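Local coordinates for protein 3-dehydroquinate dehydratase (Enterococcus faecalis, PDB 4PH6) that catalyses the cis-dehydration of 3-dehydroquinate to 3-dehydroshikimate through an imine intermediate, the third step of the chorismate pathway, at residues N18-V23 with D44-E49; V7-V12 with Q77-L82. All blocks are in the same frame, centred on the assembly; numbering follows the deposited sequence.

In the fold
Contacts 1 and 2 lie on the same side of the eight-stranded barrel, their centres about 9 Å apart, and meet through neighbouring parallel strands 47-51 and 80-83. Val-48 of contact 1 probably hydrogen-bonds to contact 2 through both its backbone N and its O, the N to Pro-79 O at 3.1 Å and the O to Leu-81 N at 2.9 Å. Contact 1 runs up to Glu-49, predicted to bind 3-dehydroquinate; the Glu-49 side chain comes within about 4 Å of those of Arg-85 and the predicted Schiff-base Lys-173. In contact 2 the N-terminal hairpin packs on Pro-79, just before strand 80-83, with the Pro-79 side chain about 9 Å from that of Glu-49.

Contact 1 of 2, residues N18-V23 with D44-E49; sequences NPKIVV and DCDLVE
Parallel strands 20-23 and 47-49 are joined by a backbone ladder with an irregular start, where one carbonyl takes two N-H groups. Ile-21 O accepts from Asp-46 N at 2.8 Å and, nearly along its C=O axis, from Leu-47 N at 2.9 Å. From Val-22 and Leu-47 onward the parallel pairing settles: Val-23 N donates to Leu-47 O, and Glu-49 N reaches Val-23 O at 2.7 Å from above the carbonyl plane. Around this ladder the packing is close. Val-22 CG2, anti to the carbonyl carbon, crosses obliquely over Leu-47 CD2 at 3.7 Å, while Val-22 CG1 meets Glu-49 CB. On the other face Val-23 CG1, in the crowded position between backbone N and carbonyl carbon, lies 3.5 Å from Cys-45 SG and also touches Val-48 CG2. Branched valines and a compact cysteine suit this layer, because they fill the space beside the strands without long, flexible chains.

The two strands and helix 30-40 form a beta-alpha-beta unit of the TIM barrel, and the short strand segments splay by 36°. Val-22, Leu-47 and Glu-49 face the barrel interior, where Glu-49, a predicted substrate-binding residue, is held through OE1 by Thr-83. Val-23 and Cys-45 turn outward beneath Val-242 of helix 242-251.

Toward the strand entrances the contact turns polar. Asp-46 is still tightly held: OD2 uses its anti lone pair to take Ile-21 N at 2.8 Å, almost straight (169°), and also salt-bridges Arg-246, which probably steadies its negative charge. The loose, solvent side begins at exposed Asp-44, which reaches the same arginine, and at the end of Lys-20. Lys-20 crosses Asp-46 obliquely, CB and CD passing OD2, yet its bent chain carries NZ elsewhere, to Asn-18 O at 2.8 Å and to Arg-13 O.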
loop_
_atom_site.group_PDB
_atom_site.type_symbol
_atom_site.label_atom_id
_atom_site.label_comp_id
_atom_site.label_asym_id
_atom_site.label_seq_id
_atom_site.Cartn_x
_atom_site.Cartn_y
_atom_site.Cartn_z
ATOM N N ASN A 18 -10.991 8.541 7.967
ATOM C CA ASN A 18 -10.184 8.451 6.762
ATOM C C ASN A 18 -9.411 9.735 6.474
ATOM O O ASN A 18 -9.885 10.825 6.798
ATOM C CB ASN A 18 -11.077 8.116 5.572
ATOM C CG ASN A 18 -11.557 6.689 5.600
ATOM O OD1 ASN A 18 -11.333 5.971 6.575
ATOM N ND2 ASN A 18 -12.237 6.267 4.538
ATOM N N PRO A 19 -8.225 9.601 5.854
ATOM C CA PRO A 19 -7.395 10.723 5.410
ATOM C C PRO A 19 -8.179 11.692 4.542
ATOM O O PRO A 19 -8.843 11.266 3.586
ATOM C CB PRO A 19 -6.293 10.046 4.586
ATOM C CG PRO A 19 -6.225 8.661 5.108
ATOM C CD PRO A 19 -7.603 8.297 5.537
ATOM N N LYS A 20 -8.079 12.979 4.848
ATOM C CA LYS A 20 -8.821 13.971 4.097
ATOM C C LYS A 20 -8.074 14.270 2.816
ATOM O O LYS A 20 -6.839 14.240 2.787
ATOM C CB LYS A 20 -9.038 15.233 4.934
ATOM C CG LYS A 20 -9.736 14.946 6.267
ATOM C CD LYS A 20 -11.045 14.182 6.046
ATOM C CE LYS A 20 -11.809 13.905 7.346
ATOM N NZ LYS A 20 -11.149 12.900 8.213
ATOM N N ILE A 21 -8.823 14.534 1.754
ATOM C CA ILE A 21 -8.223 14.703 0.445
ATOM C C ILE A 21 -8.029 16.167 0.086
ATOM O O ILE A 21 -8.945 16.985 0.224
ATOM C CB ILE A 21 -9.054 14.013 -0.651
ATOM C CG1 ILE A 21 -9.289 12.542 -0.289
ATOM C CG2 ILE A 21 -8.374 14.131 -1.983
ATOM C CD1 ILE A 21 -9.941 11.730 -1.397
ATOM N N VAL A 22 -6.815 16.456 -0.380
ATOM C CA VAL A 22 -6.358 17.781 -0.757
ATOM C C VAL A 22 -6.078 17.844 -2.248
ATOM O O VAL A 22 -5.259 17.079 -2.757
ATOM C CB VAL A 22 -5.046 18.169 -0.025
ATOM C CG1 VAL A 22 -4.675 19.626 -0.314
ATOM C CG2 VAL A 22 -5.156 17.902 1.471
ATOM N N VAL A 23 -6.726 18.764 -2.948
ATOM C CA VAL A 23 -6.390 18.991 -4.341
ATOM C C VAL A 23 -5.629 20.307 -4.447
ATOM O O VAL A 23 -6.053 21.326 -3.881
ATOM C CB VAL A 23 -7.651 18.996 -5.264
ATOM C CG1 VAL A 23 -8.665 20.057 -4.839
ATOM C CG2 VAL A 23 -7.254 19.201 -6.720
ATOM N N ASP A 44 -14.363 15.398 -5.757
ATOM C CA ASP A 44 -14.528 14.557 -4.574
ATOM C C ASP A 44 -13.331 14.712 -3.626
ATOM O O ASP A 44 -12.570 13.778 -3.414
ATOM C CB ASP A 44 -14.724 13.097 -4.999
ATOM C CG ASP A 44 -15.178 12.194 -3.852
ATOM O OD1 ASP A 44 -15.208 10.955 -4.057
ATOM O OD2 ASP A 44 -15.497 12.700 -2.752
ATOM N N CYS A 45 -13.182 15.909 -3.071
ATOM C CA CYS A 45 -12.065 16.238 -2.191
ATOM C C CYS A 45 -12.579 16.995 -0.978
ATOM O O CYS A 45 -13.738 17.416 -0.949
ATOM C CB CYS A 45 -11.014 17.074 -2.921
ATOM S SG CYS A 45 -11.569 18.729 -3.420
ATOM N N ASP A 46 -11.713 17.192 0.008
ATOM C CA ASP A 46 -12.138 17.807 1.248
ATOM C C ASP A 46 -11.583 19.213 1.391
ATOM O O ASP A 46 -12.236 20.094 1.962
ATOM C CB ASP A 46 -11.720 16.936 2.420
ATOM C CG ASP A 46 -12.335 15.561 2.349
ATOM O OD1 ASP A 46 -13.574 15.490 2.248
ATOM O OD2 ASP A 46 -11.588 14.566 2.334
ATOM N N LEU A 47 -10.379 19.429 0.880
ATOM C CA LEU A 47 -9.851 20.773 0.862
ATOM C C LEU A 47 -8.997 21.049 -0.361
ATOM O O LEU A 47 -8.773 20.171 -1.184
ATOM C CB LEU A 47 -9.070 21.077 2.156
ATOM C CG LEU A 47 -7.877 20.297 2.700
ATOM C CD1 LEU A 47 -7.237 21.101 3.836
ATOM C CD2 LEU A 47 -8.301 18.922 3.198
ATOM N N VAL A 48 -8.557 22.299 -0.466
ATOM C CA VAL A 48 -7.889 22.824 -1.647
ATOM C C VAL A 48 -6.592 23.516 -1.258
ATOM O O VAL A 48 -6.585 24.349 -0.352
ATOM C CB VAL A 48 -8.786 23.840 -2.388
ATOM C CG1 VAL A 48 -8.010 24.542 -3.486
ATOM C CG2 VAL A 48 -10.031 23.146 -2.924
ATOM N N GLU A 49 -5.498 23.176 -1.932
ATOM C CA GLU A 49 -4.246 23.880 -1.722
ATOM C C GLU A 49 -3.925 24.751 -2.926
ATOM O O GLU A 49 -3.715 24.253 -4.031
ATOM C CB GLU A 49 -3.095 22.903 -1.460
ATOM C CG GLU A 49 -1.747 23.596 -1.312
ATOM C CD GLU A 49 -0.559 22.626 -1.346
ATOM O OE1 GLU A 49 0.275 22.676 -0.408
ATOM O OE2 GLU A 49 -0.461 21.825 -2.314
#

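Contact 2 of 2, residues V7-V12 with Q77-L82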
loop_
_atom_site.group_PDB
_atom_site.type_symbol
_atom_site.label_atom_id
_atom_site.label_comp_id
_atom_site.label_asym_id
_atom_site.label_seq_id
_atom_site.Cartn_x
_atom_site.Cartn_y
_atom_site.Cartn_z
ATOM N N VAL A 7 -7.495 18.232 14.122
ATOM C CA VAL A 7 -7.637 19.633 13.742
ATOM C C VAL A 7 -8.901 19.810 12.919
ATOM O O VAL A 7 -9.033 19.232 11.838
ATOM C CB VAL A 7 -6.403 20.128 12.958
ATOM C CG1 VAL A 7 -6.659 21.496 12.346
ATOM C CG2 VAL A 7 -5.165 20.139 13.872
ATOM N N ILE A 8 -9.843 20.590 13.437
ATOM C CA ILE A 8 -11.125 20.737 12.775
ATOM C C ILE A 8 -11.236 22.099 12.102
ATOM O O ILE A 8 -11.136 23.130 12.742
ATOM C CB ILE A 8 -12.278 20.511 13.775
ATOM C CG1 ILE A 8 -12.095 19.161 14.470
ATOM C CG2 ILE A 8 -13.649 20.573 13.088
ATOM C CD1 ILE A 8 -13.202 18.818 15.453
ATOM N N VAL A 9 -11.425 22.079 10.787
ATOM C CA VAL A 9 -11.578 23.294 9.988
ATOM C C VAL A 9 -12.750 23.182 8.993
ATOM O O VAL A 9 -12.752 22.319 8.100
ATOM C CB VAL A 9 -10.259 23.642 9.239
ATOM C CG1 VAL A 9 -9.638 22.412 8.649
ATOM C CG2 VAL A 9 -10.505 24.680 8.162
ATOM N N LYS A 10 -13.735 24.070 9.166
ATOM C CA LYS A 10 -14.968 24.068 8.372
ATOM C C LYS A 10 -15.588 22.671 8.323
ATOM O O LYS A 10 -15.878 22.136 7.254
ATOM C CB LYS A 10 -14.710 24.600 6.962
ATOM C CG LYS A 10 -14.382 26.084 6.962
ATOM C CD LYS A 10 -14.211 26.693 5.566
ATOM C CE LYS A 10 -13.987 28.193 5.705
ATOM N NZ LYS A 10 -13.490 28.847 4.469
ATOM N N ASN A 11 -15.751 22.101 9.517
ATOM C CA ASN A 11 -16.341 20.789 9.746
ATOM C C ASN A 11 -15.488 19.627 9.235
ATOM O O ASN A 11 -15.848 18.471 9.432
ATOM C CB ASN A 11 -17.751 20.734 9.140
ATOM C CG ASN A 11 -18.769 21.501 9.975
ATOM O OD1 ASN A 11 -18.420 22.134 10.982
ATOM N ND2 ASN A 11 -20.031 21.468 9.549
ATOM N N VAL A 12 -14.354 19.917 8.602
ATOM C CA VAL A 12 -13.453 18.849 8.165
ATOM C C VAL A 12 -12.534 18.421 9.320
ATOM O O VAL A 12 -11.712 19.207 9.797
ATOM C CB VAL A 12 -12.591 19.269 6.941
ATOM C CG1 VAL A 12 -11.546 18.179 6.607
ATOM C CG2 VAL A 12 -13.473 19.538 5.727
ATOM N N GLN A 77 -17.116 26.242 0.662
ATOM C CA GLN A 77 -16.846 26.085 2.095
ATOM C C GLN A 77 -15.853 24.946 2.376
ATOM O O GLN A 77 -15.816 24.404 3.480
ATOM C CB GLN A 77 -18.161 25.892 2.869
ATOM C CG GLN A 77 -18.100 26.190 4.373
ATOM C CD GLN A 77 -17.699 27.634 4.738
ATOM O OE1 GLN A 77 -17.637 28.523 3.895
ATOM N NE2 GLN A 77 -17.420 27.851 6.015
ATOM N N LYS A 78 -15.037 24.609 1.379
ATOM C CA LYS A 78 -13.874 23.751 1.598
ATOM C C LYS A 78 -12.687 24.579 2.109
ATOM O O LYS A 78 -12.415 25.664 1.593
ATOM C CB LYS A 78 -13.466 23.022 0.317
ATOM C CG LYS A 78 -14.424 21.953 -0.174
ATOM C CD LYS A 78 -13.732 21.066 -1.227
ATOM C CE LYS A 78 -14.709 20.117 -1.898
ATOM N NZ LYS A 78 -15.751 20.847 -2.627
ATOM N N PRO A 79 -11.972 24.057 3.111
ATOM C CA PRO A 79 -10.814 24.775 3.658
ATOM C C PRO A 79 -9.814 25.131 2.584
ATOM O O PRO A 79 -9.566 24.337 1.677
ATOM C CB PRO A 79 -10.209 23.778 4.650
ATOM C CG PRO A 79 -11.397 22.897 5.057
ATOM C CD PRO A 79 -12.243 22.789 3.815
ATOM N N LEU A 80 -9.267 26.333 2.685
ATOM C CA LEU A 80 -8.249 26.800 1.766
ATOM C C LEU A 80 -6.882 26.856 2.448
ATOM O O LEU A 80 -6.645 27.668 3.350
ATOM C CB LEU A 80 -8.618 28.172 1.204
ATOM C CG LEU A 80 -7.507 28.797 0.352
ATOM C CD1 LEU A 80 -7.117 27.847 -0.804
ATOM C CD2 LEU A 80 -7.910 30.155 -0.186
ATOM N N LEU A 81 -6.009 25.966 1.995
ATOM C CA LEU A 81 -4.598 25.958 2.351
ATOM C C LEU A 81 -3.794 26.769 1.337
ATOM O O LEU A 81 -3.922 26.565 0.117
ATOM C CB LEU A 81 -4.076 24.511 2.412
ATOM C CG LEU A 81 -2.575 24.243 2.537
ATOM C CD1 LEU A 81 -1.988 24.792 3.851
ATOM C CD2 LEU A 81 -2.264 22.719 2.392
ATOM N N LEU A 82 -2.968 27.683 1.840
ATOM C CA LEU A 82 -2.082 28.469 0.985
ATOM C C LEU A 82 -0.642 28.030 1.219
ATOM O O LEU A 82 -0.200 27.871 2.363
ATOM C CB LEU A 82 -2.249 29.968 1.256
ATOM C CG LEU A 82 -3.597 30.593 0.856
ATOM C CD1 LEU A 82 -3.568 32.111 0.984
ATOM C CD2 LEU A 82 -3.987 30.206 -0.551
HETATM O O HOH W 1 -14.211 27.842 2.291
#
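A type I' turn, Val-9 to Val-12, sets the N-terminal hairpin against the approach to strand 80-83. Both corners, Lys-10 and Asn-11, take left-handed backbone angles, which asparagine tolerates well. Lys-10 sends an extended chain across Gln-77 at about a right angle. Its CB lies 3.7 Å from Gln-77 O and near Pro-79 CG. CG, CD and CE then pass the Gln-77 amide, CD coming closest to NE2 at 3.4 Å. At the tip, NZ donates to a water at 2.5 Å, which donates to Lys-78 O at 2.9 Å, and NZ also forms a salt bridge with Asp-114. A long lysine fits because its methylenes can cross the glutamine amide while the chain carries the ammonium group on to these polar partners.

Beside it the rigid ring of Pro-79 packs against Val-9 and Val-12: CB meets Val-9 CG2 at 3.6 Å, CD meets Val-12 CG2 at 4.0 Å, and CG rests on Val-9 O. On the barrel side, Pro-79 touches Leu-47. The segments share no direct hydrogen bond, so apolar packing joins them, while the water and Asp-114, whose OD2 also accepts Leu-80 N, probably fix the lysine end without setting a register.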